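Local coordinates for protein pseudopodium-enriched atypical kinase 1 (Homo sapiens, PDB 6BHC) that is a pseudokinase that probably acts as a signalling scaffold rather than as an enzyme, and dimerises through helices that flank its kinase fold, at residues Pro313-Arg318 and Gly324-Ala329; Thr282-Tyr287 and Leu292-Asp297; Asp26-Leu31 and Ile384-Leu389; Leu353-Arg358 and Ala412-Phe417. The protein carries 1 engineered substitution. One frame throughout, in Å; residues are numbered along the deposited sequence.

Interaction 1: residues Pro313-Arg318 and Gly324-Ala329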
loop_
_atom_site.group_PDB
_atom_site.type_symbol
_atom_site.label_atom_id
_atom_site.label_comp_id
_atom_site.label_asym_id
_atom_site.label_seq_id
_atom_site.Cartn_x
_atom_site.Cartn_y
_atom_site.Cartn_z
ATOM N N PRO A 313 26.989 -35.400 -11.760
ATOM C CA PRO A 313 27.865 -34.349 -12.294
ATOM C C PRO A 313 27.736 -33.064 -11.489
ATOM O O PRO A 313 26.652 -32.706 -11.024
ATOM C CB PRO A 313 27.367 -34.166 -13.733
ATOM C CG PRO A 313 26.655 -35.442 -14.058
ATOM C CD PRO A 313 26.036 -35.892 -12.769
ATOM N N ARG A 314 28.860 -32.370 -11.329
ATOM C CA ARG A 314 28.914 -31.185 -10.484
ATOM C C ARG A 314 28.380 -29.968 -11.228
ATOM O O ARG A 314 28.767 -29.705 -12.371
ATOM C CB ARG A 314 30.349 -30.928 -10.023
ATOM C CG ARG A 314 31.006 -32.112 -9.334
ATOM C CD ARG A 314 30.415 -32.361 -7.955
ATOM N NE ARG A 314 30.910 -33.604 -7.370
ATOM C CZ ARG A 314 32.047 -33.711 -6.689
ATOM N NH1 ARG A 314 32.815 -32.645 -6.504
ATOM N NH2 ARG A 314 32.418 -34.884 -6.196
ATOM N N ILE A 315 27.495 -29.226 -10.577
ATOM C CA ILE A 315 27.019 -27.955 -11.128
ATOM C C ILE A 315 28.077 -26.889 -10.881
ATOM O O ILE A 315 28.568 -26.765 -9.746
ATOM C CB ILE A 315 25.685 -27.567 -10.499
ATOM C CG1 ILE A 315 24.596 -28.562 -10.904
ATOM C CG2 ILE A 315 25.301 -26.150 -10.901
ATOM C CD1 ILE A 315 23.228 -28.236 -10.349
ATOM N N PRO A 316 28.466 -26.116 -11.896
ATOM C CA PRO A 316 29.498 -25.092 -11.694
ATOM C C PRO A 316 29.072 -24.062 -10.656
ATOM O O PRO A 316 27.908 -23.667 -10.582
ATOM C CB PRO A 316 29.651 -24.463 -13.084
ATOM C CG PRO A 316 29.147 -25.504 -14.032
ATOM C CD PRO A 316 28.042 -26.207 -13.305
ATOM N N PHE A 317 30.040 -23.630 -9.848
ATOM C CA PHE A 317 29.804 -22.693 -8.749
ATOM C C PHE A 317 30.026 -21.279 -9.277
ATOM O O PHE A 317 31.141 -20.757 -9.277
ATOM C CB PHE A 317 30.719 -23.025 -7.577
ATOM C CG PHE A 317 30.620 -22.067 -6.428
ATOM C CD1 PHE A 317 29.399 -21.794 -5.838
ATOM C CD2 PHE A 317 31.757 -21.462 -5.916
ATOM C CE1 PHE A 317 29.310 -20.918 -4.773
ATOM C CE2 PHE A 317 31.675 -20.588 -4.850
ATOM C CZ PHE A 317 30.448 -20.318 -4.276
ATOM N N ARG A 318 28.942 -20.647 -9.731
ATOM C CA ARG A 318 29.033 -19.374 -10.435
ATOM C C ARG A 318 28.202 -18.250 -9.832
ATOM O O ARG A 318 28.411 -17.093 -10.209
ATOM C CB ARG A 318 28.621 -19.549 -11.906
ATOM C CG ARG A 318 29.408 -20.621 -12.639
ATOM C CD ARG A 318 28.697 -21.065 -13.903
ATOM N NE ARG A 318 28.654 -20.013 -14.912
ATOM C CZ ARG A 318 28.120 -20.166 -16.119
ATOM N NH1 ARG A 318 27.585 -21.329 -16.467
ATOM N NH2 ARG A 318 28.122 -19.158 -16.977
ATOM N N GLY A 324 22.869 -24.047 -3.648
ATOM C CA GLY A 324 21.531 -24.472 -3.273
ATOM C C GLY A 324 20.836 -25.253 -4.373
ATOM O O GLY A 324 20.153 -26.245 -4.104
ATOM N N LEU A 325 21.000 -24.820 -5.625
ATOM C CA LEU A 325 20.426 -25.562 -6.741
ATOM C C LEU A 325 21.087 -26.925 -6.905
ATOM O O LEU A 325 20.423 -27.893 -7.293
ATOM C CB LEU A 325 20.547 -24.749 -8.031
ATOM C CG LEU A 325 19.683 -23.488 -8.121
ATOM C CD1 LEU A 325 20.054 -22.673 -9.352
ATOM C CD2 LEU A 325 18.204 -23.847 -8.137
ATOM N N GLN A 326 22.386 -27.020 -6.613
ATOM C CA GLN A 326 23.058 -28.314 -6.645
ATOM C C GLN A 326 22.498 -29.244 -5.578
ATOM O O GLN A 326 22.194 -30.412 -5.853
ATOM C CB GLN A 326 24.564 -28.129 -6.457
ATOM C CG GLN A 326 25.336 -29.430 -6.303
ATOM C CD GLN A 326 25.552 -30.144 -7.622
ATOM O OE1 GLN A 326 26.628 -30.059 -8.216
ATOM N NE2 GLN A 326 24.534 -30.862 -8.085
ATOM N N GLN A 327 22.352 -28.741 -4.350
ATOM C CA GLN A 327 21.794 -29.555 -3.276
ATOM C C GLN A 327 20.345 -29.926 -3.565
ATOM O O GLN A 327 19.910 -31.045 -3.269
ATOM C CB GLN A 327 21.911 -28.812 -1.944
ATOM C CG GLN A 327 21.332 -29.555 -0.747
ATOM C CD GLN A 327 22.132 -30.789 -0.366
ATOM O OE1 GLN A 327 23.268 -30.974 -0.808
ATOM N NE2 GLN A 327 21.540 -31.641 0.463
ATOM N N LEU A 328 19.585 -29.000 -4.153
ATOM C CA LEU A 328 18.194 -29.284 -4.490
ATOM C C LEU A 328 18.093 -30.387 -5.536
ATOM O O LEU A 328 17.239 -31.275 -5.431
ATOM C CB LEU A 328 17.509 -28.010 -4.986
ATOM C CG LEU A 328 16.065 -28.177 -5.458
ATOM C CD1 LEU A 328 15.204 -28.699 -4.321
ATOM C CD2 LEU A 328 15.517 -26.864 -5.996
ATOM N N ALA A 329 18.958 -30.347 -6.552
ATOM C CA ALA A 329 18.938 -31.380 -7.583
ATOM C C ALA A 329 19.333 -32.738 -7.015
ATOM O O ALA A 329 18.712 -33.755 -7.341
ATOM C CB ALA A 329 19.864 -30.989 -8.733
HETATM O O HOH W 1 28.316 -28.112 -6.890
#

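Interaction 2: residues Thr282-Tyr287 and Leu292-Asp297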
loop_
_atom_site.group_PDB
_atom_site.type_symbol
_atom_site.label_atom_id
_atom_site.label_comp_id
_atom_site.label_asym_id
_atom_site.label_seq_id
_atom_site.Cartn_x
_atom_site.Cartn_y
_atom_site.Cartn_z
ATOM N N THR A 282 12.072 -33.023 -12.232
ATOM C CA THR A 282 12.433 -31.648 -11.903
ATOM C C THR A 282 13.923 -31.520 -11.610
ATOM O O THR A 282 14.530 -30.487 -11.921
ATOM C CB THR A 282 11.603 -31.162 -10.713
ATOM O OG1 THR A 282 10.210 -31.242 -11.040
ATOM C CG2 THR A 282 11.946 -29.721 -10.365
ATOM N N GLY A 283 14.532 -32.556 -11.028
ATOM C CA GLY A 283 15.964 -32.522 -10.790
ATOM C C GLY A 283 16.774 -32.499 -12.070
ATOM O O GLY A 283 17.831 -31.865 -12.131
ATOM N N ILE A 284 16.295 -33.188 -13.107
ATOM C CA ILE A 284 16.952 -33.127 -14.409
ATOM C C ILE A 284 16.820 -31.734 -15.008
ATOM O O ILE A 284 17.754 -31.221 -15.635
ATOM C CB ILE A 284 16.373 -34.205 -15.345
ATOM C CG1 ILE A 284 16.688 -35.603 -14.810
ATOM C CG2 ILE A 284 16.906 -34.038 -16.762
ATOM C CD1 ILE A 284 16.188 -36.719 -15.694
ATOM N N LEU A 285 15.662 -31.095 -14.818
ATOM C CA LEU A 285 15.446 -29.767 -15.384
ATOM C C LEU A 285 16.400 -28.738 -14.795
ATOM O O LEU A 285 16.767 -27.775 -15.477
ATOM C CB LEU A 285 13.999 -29.327 -15.162
ATOM C CG LEU A 285 12.915 -30.153 -15.851
ATOM C CD1 LEU A 285 11.550 -29.531 -15.604
ATOM C CD2 LEU A 285 13.193 -30.276 -17.340
ATOM N N ILE A 286 16.809 -28.918 -13.536
ATOM C CA ILE A 286 17.731 -27.973 -12.914
ATOM C C ILE A 286 19.052 -27.942 -13.668
ATOM O O ILE A 286 19.608 -26.870 -13.936
ATOM C CB ILE A 286 17.937 -28.321 -11.428
ATOM C CG1 ILE A 286 16.640 -28.110 -10.647
ATOM C CG2 ILE A 286 19.066 -27.489 -10.837
ATOM C CD1 ILE A 286 16.776 -28.369 -9.165
ATOM N N TYR A 287 19.571 -29.116 -14.029
ATOM C CA TYR A 287 20.798 -29.171 -14.817
ATOM C C TYR A 287 20.607 -28.524 -16.183
ATOM O O TYR A 287 21.463 -27.756 -16.639
ATOM C CB TYR A 287 21.252 -30.622 -14.971
ATOM C CG TYR A 287 22.002 -31.178 -13.780
ATOM C CD1 TYR A 287 21.327 -31.624 -12.649
ATOM C CD2 TYR A 287 23.388 -31.269 -13.795
ATOM C CE1 TYR A 287 22.015 -32.139 -11.563
ATOM C CE2 TYR A 287 24.083 -31.782 -12.716
ATOM C CZ TYR A 287 23.394 -32.215 -11.604
ATOM O OH TYR A 287 24.092 -32.724 -10.535
ATOM N N LEU A 292 23.486 -27.260 -18.606
ATOM C CA LEU A 292 24.203 -28.510 -18.454
ATOM C C LEU A 292 23.403 -29.646 -19.082
ATOM O O LEU A 292 22.173 -29.573 -19.157
ATOM C CB LEU A 292 24.460 -28.825 -16.976
ATOM C CG LEU A 292 25.181 -27.742 -16.172
ATOM C CD1 LEU A 292 25.224 -28.113 -14.698
ATOM C CD2 LEU A 292 26.582 -27.519 -16.717
ATOM N N PRO A 293 24.060 -30.700 -19.552
ATOM C CA PRO A 293 23.315 -31.828 -20.117
ATOM C C PRO A 293 22.557 -32.586 -19.039
ATOM O O PRO A 293 22.795 -32.431 -17.839
ATOM C CB PRO A 293 24.408 -32.701 -20.746
ATOM C CG PRO A 293 25.642 -32.358 -19.987
ATOM C CD PRO A 293 25.517 -30.904 -19.629
ATOM N N ASN A 294 21.609 -33.400 -19.494
ATOM C CA ASN A 294 20.926 -34.351 -18.636
ATOM C C ASN A 294 21.962 -35.225 -17.930
ATOM O O ASN A 294 22.767 -35.885 -18.606
ATOM C CB ASN A 294 19.972 -35.205 -19.473
ATOM C CG ASN A 294 19.191 -36.220 -18.648
ATOM O OD1 ASN A 294 19.293 -36.271 -17.423
ATOM N ND2 ASN A 294 18.391 -37.033 -19.329
ATOM N N PRO A 295 21.993 -35.239 -16.595
ATOM C CA PRO A 295 23.038 -35.999 -15.883
ATOM C C PRO A 295 23.119 -37.458 -16.284
ATOM O O PRO A 295 24.203 -38.055 -16.215
ATOM C CB PRO A 295 22.631 -35.848 -14.411
ATOM C CG PRO A 295 21.841 -34.597 -14.363
ATOM C CD PRO A 295 21.121 -34.494 -15.672
ATOM N N PHE A 296 22.006 -38.053 -16.701
ATOM C CA PHE A 296 21.977 -39.441 -17.134
ATOM C C PHE A 296 22.266 -39.590 -18.620
ATOM O O PHE A 296 22.184 -40.704 -19.151
ATOM C CB PHE A 296 20.628 -40.063 -16.767
ATOM C CG PHE A 296 20.275 -39.892 -15.317
ATOM C CD1 PHE A 296 20.710 -40.808 -14.373
ATOM C CD2 PHE A 296 19.534 -38.800 -14.894
ATOM C CE1 PHE A 296 20.400 -40.647 -13.038
ATOM C CE2 PHE A 296 19.221 -38.631 -13.559
ATOM C CZ PHE A 296 19.654 -39.556 -12.629
ATOM N N ASP A 297 22.596 -38.492 -19.298
ATOM C CA ASP A 297 23.201 -38.531 -20.623
ATOM C C ASP A 297 24.691 -38.225 -20.600
ATOM O O ASP A 297 25.429 -38.733 -21.450
ATOM C CB ASP A 297 22.506 -37.541 -21.564
ATOM C CG ASP A 297 21.128 -38.003 -21.985
ATOM O OD1 ASP A 297 20.939 -39.222 -22.176
ATOM O OD2 ASP A 297 20.234 -37.143 -22.128
#

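Interaction 3: residues Asp26-Leu31 and Ile384-Leu389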
loop_
_atom_site.group_PDB
_atom_site.type_symbol
_atom_site.label_atom_id
_atom_site.label_comp_id
_atom_site.label_asym_id
_atom_site.label_seq_id
_atom_site.Cartn_x
_atom_site.Cartn_y
_atom_site.Cartn_z
ATOM N N ASP A 26 -1.529 -12.846 9.481
ATOM C CA ASP A 26 -2.862 -12.819 8.888
ATOM C C ASP A 26 -2.967 -11.774 7.784
ATOM O O ASP A 26 -3.686 -11.986 6.802
ATOM C CB ASP A 26 -3.914 -12.559 9.967
ATOM C CG ASP A 26 -3.934 -13.636 11.036
ATOM O OD1 ASP A 26 -3.479 -14.765 10.755
ATOM O OD2 ASP A 26 -4.411 -13.353 12.156
ATOM N N ALA A 27 -2.259 -10.651 7.920
ATOM C CA ALA A 27 -2.304 -9.621 6.887
ATOM C C ALA A 27 -1.609 -10.086 5.614
ATOM O O ALA A 27 -2.124 -9.886 4.507
ATOM C CB ALA A 27 -1.676 -8.327 7.404
ATOM N N LEU A 28 -0.435 -10.710 5.747
ATOM C CA LEU A 28 0.292 -11.174 4.569
ATOM C C LEU A 28 -0.468 -12.269 3.834
ATOM O O LEU A 28 -0.389 -12.360 2.603
ATOM C CB LEU A 28 1.684 -11.667 4.965
ATOM C CG LEU A 28 2.742 -10.595 5.239
ATOM C CD1 LEU A 28 4.042 -11.236 5.687
ATOM C CD2 LEU A 28 2.969 -9.735 4.003
ATOM N N LYS A 29 -1.204 -13.111 4.564
ATOM C CA LYS A 29 -2.057 -14.097 3.908
ATOM C C LYS A 29 -3.172 -13.419 3.124
ATOM O O LYS A 29 -3.517 -13.857 2.020
ATOM C CB LYS A 29 -2.636 -15.066 4.937
ATOM C CG LYS A 29 -1.609 -15.999 5.550
ATOM C CD LYS A 29 -2.235 -16.890 6.606
ATOM C CE LYS A 29 -1.204 -17.823 7.214
ATOM N NZ LYS A 29 -1.759 -18.576 8.369
ATOM N N LYS A 30 -3.745 -12.347 3.675
ATOM C CA LYS A 30 -4.784 -11.617 2.956
ATOM C C LYS A 30 -4.208 -10.892 1.746
ATOM O O LYS A 30 -4.847 -10.832 0.689
ATOM C CB LYS A 30 -5.482 -10.637 3.901
ATOM C CG LYS A 30 -6.638 -9.873 3.274
ATOM C CD LYS A 30 -7.307 -8.955 4.289
ATOM C CE LYS A 30 -8.420 -8.134 3.655
ATOM N NZ LYS A 30 -9.071 -7.225 4.641
ATOM N N LEU A 31 -2.999 -10.341 1.880
ATOM C CA LEU A 31 -2.349 -9.697 0.743
ATOM C C LEU A 31 -2.020 -10.707 -0.349
ATOM O O LEU A 31 -2.151 -10.405 -1.542
ATOM C CB LEU A 31 -1.082 -8.975 1.204
ATOM C CG LEU A 31 -1.276 -7.759 2.111
ATOM C CD1 LEU A 31 0.055 -7.304 2.695
ATOM C CD2 LEU A 31 -1.940 -6.625 1.347
ATOM N N ILE A 384 11.276 -9.866 11.304
ATOM C CA ILE A 384 11.897 -8.738 10.617
ATOM C C ILE A 384 11.533 -8.742 9.137
ATOM O O ILE A 384 11.192 -7.699 8.567
ATOM C CB ILE A 384 13.422 -8.764 10.826
ATOM C CG1 ILE A 384 13.758 -8.533 12.301
ATOM C CG2 ILE A 384 14.105 -7.727 9.948
ATOM C CD1 ILE A 384 15.242 -8.549 12.600
ATOM N N LYS A 385 11.597 -9.910 8.492
ATOM C CA LYS A 385 11.287 -9.987 7.068
ATOM C C LYS A 385 9.822 -9.671 6.797
ATOM O O LYS A 385 9.499 -9.020 5.797
ATOM C CB LYS A 385 11.648 -11.369 6.523
ATOM C CG LYS A 385 13.142 -11.639 6.471
ATOM C CD LYS A 385 13.810 -10.889 5.328
ATOM C CE LYS A 385 13.340 -11.416 3.980
ATOM N NZ LYS A 385 14.049 -10.769 2.841
ATOM N N ARG A 386 8.920 -10.123 7.673
ATOM C CA ARG A 386 7.508 -9.794 7.503
ATOM C C ARG A 386 7.275 -8.297 7.658
ATOM O O ARG A 386 6.445 -7.711 6.953
ATOM C CB ARG A 386 6.656 -10.573 8.505
ATOM C CG ARG A 386 6.575 -12.065 8.234
ATOM C CD ARG A 386 5.433 -12.688 9.018
ATOM N NE ARG A 386 5.292 -14.116 8.756
ATOM C CZ ARG A 386 5.580 -15.070 9.635
ATOM N NH1 ARG A 386 6.021 -14.749 10.843
ATOM N NH2 ARG A 386 5.420 -16.345 9.309
ATOM N N THR A 387 8.002 -7.662 8.580
ATOM C CA THR A 387 7.880 -6.219 8.759
ATOM C C THR A 387 8.382 -5.469 7.531
ATOM O O THR A 387 7.738 -4.521 7.069
ATOM C CB THR A 387 8.646 -5.781 10.008
ATOM O OG1 THR A 387 8.126 -6.470 11.152
ATOM C CG2 THR A 387 8.513 -4.282 10.223
ATOM N N LEU A 388 9.526 -5.887 6.985
ATOM C CA LEU A 388 10.075 -5.229 5.803
ATOM C C LEU A 388 9.129 -5.352 4.614
ATOM O O LEU A 388 8.871 -4.370 3.908
ATOM C CB LEU A 388 11.444 -5.819 5.467
ATOM C CG LEU A 388 12.560 -5.509 6.466
ATOM C CD1 LEU A 388 13.832 -6.262 6.106
ATOM C CD2 LEU A 388 12.815 -4.013 6.516
ATOM N N LEU A 389 8.600 -6.554 4.378
ATOM C CA LEU A 389 7.692 -6.747 3.251
ATOM C C LEU A 389 6.408 -5.949 3.434
ATOM O O LEU A 389 5.880 -5.381 2.470
ATOM C CB LEU A 389 7.381 -8.232 3.072
ATOM C CG LEU A 389 6.494 -8.569 1.869
ATOM C CD1 LEU A 389 7.137 -8.082 0.578
ATOM C CD2 LEU A 389 6.220 -10.061 1.802
#

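Interaction 4: residues Leu353-Arg358 and Ala412-Phe417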
loop_
_atom_site.group_PDB
_atom_site.type_symbol
_atom_site.label_atom_id
_atom_site.label_comp_id
_atom_site.label_asym_id
_atom_site.label_seq_id
_atom_site.Cartn_x
_atom_site.Cartn_y
_atom_site.Cartn_z
ATOM N N LEU A 353 16.352 -19.850 -1.223
ATOM C CA LEU A 353 17.408 -19.298 -2.066
ATOM C C LEU A 353 17.051 -17.910 -2.583
ATOM O O LEU A 353 17.942 -17.080 -2.796
ATOM C CB LEU A 353 17.697 -20.239 -3.237
ATOM C CG LEU A 353 18.171 -21.656 -2.905
ATOM C CD1 LEU A 353 18.440 -22.449 -4.178
ATOM C CD2 LEU A 353 19.408 -21.623 -2.019
ATOM N N LEU A 354 15.761 -17.637 -2.784
ATOM C CA LEU A 354 15.339 -16.352 -3.330
ATOM C C LEU A 354 15.265 -15.275 -2.253
ATOM O O LEU A 354 15.822 -14.184 -2.418
ATOM C CB LEU A 354 13.989 -16.506 -4.030
ATOM C CG LEU A 354 14.030 -17.260 -5.358
ATOM C CD1 LEU A 354 12.642 -17.735 -5.749
ATOM C CD2 LEU A 354 14.618 -16.369 -6.442
ATOM N N TRP A 355 14.578 -15.560 -1.147
ATOM C CA TRP A 355 14.410 -14.592 -0.070
ATOM C C TRP A 355 14.757 -15.126 1.309
ATOM O O TRP A 355 15.063 -14.320 2.197
ATOM C CB TRP A 355 12.965 -14.077 -0.024
ATOM C CG TRP A 355 12.414 -13.716 -1.359
ATOM C CD1 TRP A 355 12.634 -12.562 -2.051
ATOM C CD2 TRP A 355 11.540 -14.512 -2.166
ATOM N NE1 TRP A 355 11.953 -12.592 -3.246
ATOM C CE2 TRP A 355 11.274 -13.778 -3.339
ATOM C CE3 TRP A 355 10.960 -15.774 -2.013
ATOM C CZ2 TRP A 355 10.453 -14.265 -4.353
ATOM C CZ3 TRP A 355 10.144 -16.256 -3.021
ATOM C CH2 TRP A 355 9.899 -15.503 -4.176
ATOM N N GLY A 356 14.721 -16.443 1.522
ATOM C CA GLY A 356 14.864 -17.034 2.835
ATOM C C GLY A 356 16.208 -16.756 3.470
ATOM O O GLY A 356 17.072 -16.098 2.883
ATOM N N PRO A 357 16.408 -17.260 4.688
ATOM C CA PRO A 357 17.641 -16.942 5.421
ATOM C C PRO A 357 18.878 -17.377 4.651
ATOM O O PRO A 357 18.909 -18.442 4.031
ATOM C CB PRO A 357 17.487 -17.718 6.735
ATOM C CG PRO A 357 16.480 -18.775 6.450
ATOM C CD PRO A 357 15.546 -18.194 5.430
ATOM N N ARG A 358 19.899 -16.525 4.686
ATOM C CA ARG A 358 21.122 -16.754 3.933
ATOM C C ARG A 358 22.063 -17.668 4.712
ATOM O O ARG A 358 21.802 -18.049 5.858
ATOM C CB ARG A 358 21.802 -15.426 3.610
ATOM C CG ARG A 358 20.883 -14.390 2.991
ATOM C CD ARG A 358 20.347 -14.853 1.649
ATOM N NE ARG A 358 19.399 -13.895 1.090
ATOM C CZ ARG A 358 18.778 -14.050 -0.074
ATOM N NH1 ARG A 358 17.929 -13.126 -0.503
ATOM N NH2 ARG A 358 19.006 -15.130 -0.809
ATOM N N ALA A 412 5.299 -12.642 -0.850
ATOM C CA ALA A 412 4.239 -12.607 0.150
ATOM C C ALA A 412 3.730 -14.008 0.466
ATOM O O ALA A 412 3.421 -14.310 1.623
ATOM C CB ALA A 412 3.093 -11.713 -0.324
ATOM N N GLN A 413 3.632 -14.875 -0.548
ATOM C CA GLN A 413 3.225 -16.257 -0.304
ATOM C C GLN A 413 4.190 -16.952 0.644
ATOM O O GLN A 413 3.773 -17.699 1.535
ATOM C CB GLN A 413 3.145 -17.033 -1.618
ATOM C CG GLN A 413 1.945 -16.720 -2.489
ATOM C CD GLN A 413 1.793 -17.709 -3.632
ATOM O OE1 GLN A 413 0.857 -17.619 -4.426
ATOM N NE2 GLN A 413 2.716 -18.661 -3.719
ATOM N N TYR A 414 5.488 -16.714 0.461
ATOM C CA TYR A 414 6.500 -17.371 1.276
ATOM C C TYR A 414 6.392 -16.949 2.736
ATOM O O TYR A 414 6.226 -17.787 3.629
ATOM C CB TYR A 414 7.880 -17.053 0.704
ATOM C CG TYR A 414 9.050 -17.581 1.496
ATOM C CD1 TYR A 414 9.001 -18.826 2.113
ATOM C CD2 TYR A 414 10.219 -16.842 1.599
ATOM C CE1 TYR A 414 10.084 -19.308 2.826
ATOM C CE2 TYR A 414 11.302 -17.314 2.304
ATOM C CZ TYR A 414 11.232 -18.544 2.914
ATOM O OH TYR A 414 12.322 -19.005 3.613
ATOM N N LEU A 415 6.465 -15.642 2.997
ATOM C CA LEU A 415 6.502 -15.162 4.376
ATOM C C LEU A 415 5.174 -15.360 5.095
ATOM O O LEU A 415 5.152 -15.476 6.326
ATOM C CB LEU A 415 6.904 -13.689 4.406
ATOM C CG LEU A 415 8.292 -13.391 3.838
ATOM C CD1 LEU A 415 8.645 -11.924 4.015
ATOM C CD2 LEU A 415 9.334 -14.283 4.494
ATOM N N ALA A 416 4.061 -15.403 4.359
ATOM C CA ALA A 416 2.759 -15.529 5.008
ATOM C C ALA A 416 2.559 -16.922 5.593
ATOM O O ALA A 416 1.964 -17.070 6.667
ATOM C CB ALA A 416 1.641 -15.204 4.020
ATOM N N PHE A 417 3.049 -17.953 4.905
ATOM C CA PHE A 417 2.804 -19.332 5.303
ATOM C C PHE A 417 4.017 -20.025 5.905
ATOM O O PHE A 417 3.886 -21.161 6.374
ATOM C CB PHE A 417 2.299 -20.144 4.102
ATOM C CG PHE A 417 0.939 -19.728 3.625
ATOM C CD1 PHE A 417 0.795 -18.710 2.695
ATOM C CD2 PHE A 417 -0.198 -20.350 4.113
ATOM C CE1 PHE A 417 -0.458 -18.323 2.258
ATOM C CE2 PHE A 417 -1.453 -19.968 3.681
ATOM C CZ PHE A 417 -1.584 -18.953 2.753
#

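Interaction 1: residues Pro313-Arg318 and Gly324-Ala329
I315 and Q326 carry this contact. Its single direct polar bond runs from I315 N to Q326 OE1, at 2.6 Å. The N-H points almost straight at the oxygen (178°), yet it comes from above the carbonyl plane, tilted 35° out of it. A water donates to Q326 OE1, its oxygen 2.9 Å away. It also donates to I315 O, at 3.2 Å. The amide oxygen accepts from the I315 N-H and, through the water, is linked to the I315 C=O. The amide nitrogen looks elsewhere: Q326 NE2 is hydrogen-bonded to the hydroxyl of Y287, which also bonds to P313 O. With NE2 and OE1 both bonded, the orientation of the amide is probably fixed.

The segment 324-329 lies on helix 322-332, which probably corresponds to helix αH in the C-lobe of protein kinases. The loop ahead of it, 313-318, has no regular structure, and Q326 pins it to the helix flank. A leucine in place of Q326 would probably leave I315 N without its acceptor and the loop less firmly held.

The rest is packing. Q326 puts CG anti to its backbone N and then bends at chi2 (77°), which carries the amide up to the loop. I315 slides past it in the opposite direction. Its CG1 is 3.6 Å from Q326 NE2, and its CD1 reaches down to Q326 CA at 3.7 Å. R314 touches with its backbone, CA lying 3.4 Å from Q326 OE1. Beyond, I315 also packs on L290 and Y287, and L325 is buried against helices 343-354 and 173-194.

Interaction 2: residues Thr282-Tyr287 and Leu292-Asp297
Y287 turns its ring toward P295 by setting CG anti to the carbonyl carbon (chi1 -81°). N294 has CG anti to its backbone N (chi1 -179°), which brings OD1 close to I284. The main contact is a CH-pi one. P295 CG sits over one face of the Y287 ring, 3.5 Å from its centroid and only 13° off the normal. L292 CD1 approaches Y287 CD2 obliquely, at 3.8 Å. The same pair is tied by backbone: L292 N donates to Y287 O over 2.9 Å. I284 CG2 rests 3.3 Å from N294 OD1, and I284 CD1 packs 4.0 Å from F296 CD2. OD1 also caps helix 295-298 through a weak bond from F296 N, so N294 is the N-cap residue. Replacing Y287 with alanine would remove the ring, and is likely to open a gap beside P295 and L292 and leave P313 O and Q326 NE2 without the hydroxyl they share.

The contact folds the chain after helix 277-289, probably the αF helix of the kinase C-lobe, back onto that helix. I286 and Y287 also pack on helix 322-332, and L285 and I286 on helix 173-194.

Interaction 3: residues Asp26-Leu31 and Ile384-Leu389
L28 reaches across from helix 16-39 and puts its two methyls on two different residues of helix 371-396. CD1 lies against the aliphatic stem of R386, nearest to CG at 3.7 Å, with R386 CB and CD both at 3.9 Å. CD2 meets L389 CD2, also at 3.9 Å. The nearest CA atoms, of L28 and R386, are 7.9 Å apart, and side chains fill the interval. Nothing polar passes between the two segments.

The two helices come from opposite ends of the chain, one near the N-terminal end, the other more than 350 residues later. This is the split helical bundle of the PEAK family, the SHED domain, in which flanking helices join to build a dimerisation module. Accordingly, the second subunit is close by. A27 packs on I391 of that subunit, and T387 and L388 pack on its I20 and L23.

The next shell fixes the groups that L28 touches. The R386 chain runs extended from CG to NE, which lays a straight run of methylenes beside the leucine. NE then donates to L415 O of helix 406-417, an anchor that helps hold this run in place. L389 sets CG anti to its backbone N (chi1 -177°) and also packs on L415. L28 is covered further by M390 of helix 371-396 and by L415 and A416 of helix 406-417.

Interaction 4: residues Leu353-Arg358 and Ala412-Phe417
L354 O, one residue ahead of the W355 that packs on Y414, is gripped by two arginines. R358 NH1 donates to it at 3.0 Å, and R178 of helix 173-194 is the other donor. R358 NH2 also reaches L353 O, again at 3.0 Å. Both bonds of R358 come from above the carbonyl planes. They tie the loop back onto the end of helix 343-354, probably αI of the kinase C-lobe.

Y414 meets this turn from helix 406-417 of the dimerisation bundle. Its CG stands anti to the backbone N (chi1 176°), which sends the ring out toward the loop. Y414 CD2 touches W355 CE3 obliquely, at 3.8 Å. The ring edge faces G356, and G356 CA lies 3.3 Å from Y414 OH. P357 CD is near the same oxygen, 3.8 Å away. L354 CB covers one face of the W355 ring, and W355 NE1 has a weak bond to E407.

G356 has no side chain, and this lets the Y414 hydroxyl come close to its CA. Across the two segments the chemistry is fit of shape: no hydrogen bond joins them, and the polar bonds of R358 probably help hold the turn that Y414 packs against.

The contacts form two groups. Interactions 1 and 2 share the Y287 hydroxyl, 2.6 Å from P313 O and 3.1 Å from Q326 NE2, and both belong to the kinase C-lobe. Interactions 3 and 4 meet where R386 NE bonds L415 O at 2.8 Å, joining helices 371-396 and 406-417; interaction 4 carries the link to the end of helix 343-354. Interactions 1 and 4 touch lightly, L353 CD1 lying 3.7 Å from G324 C, which links the groups. Interactions 2 and 3 sit on opposite sides of the chain's centre, with centres 36 Å apart. None includes a bound ligand. The C-lobe and bundle positions suggest that all four lie away from the cleft between the lobes.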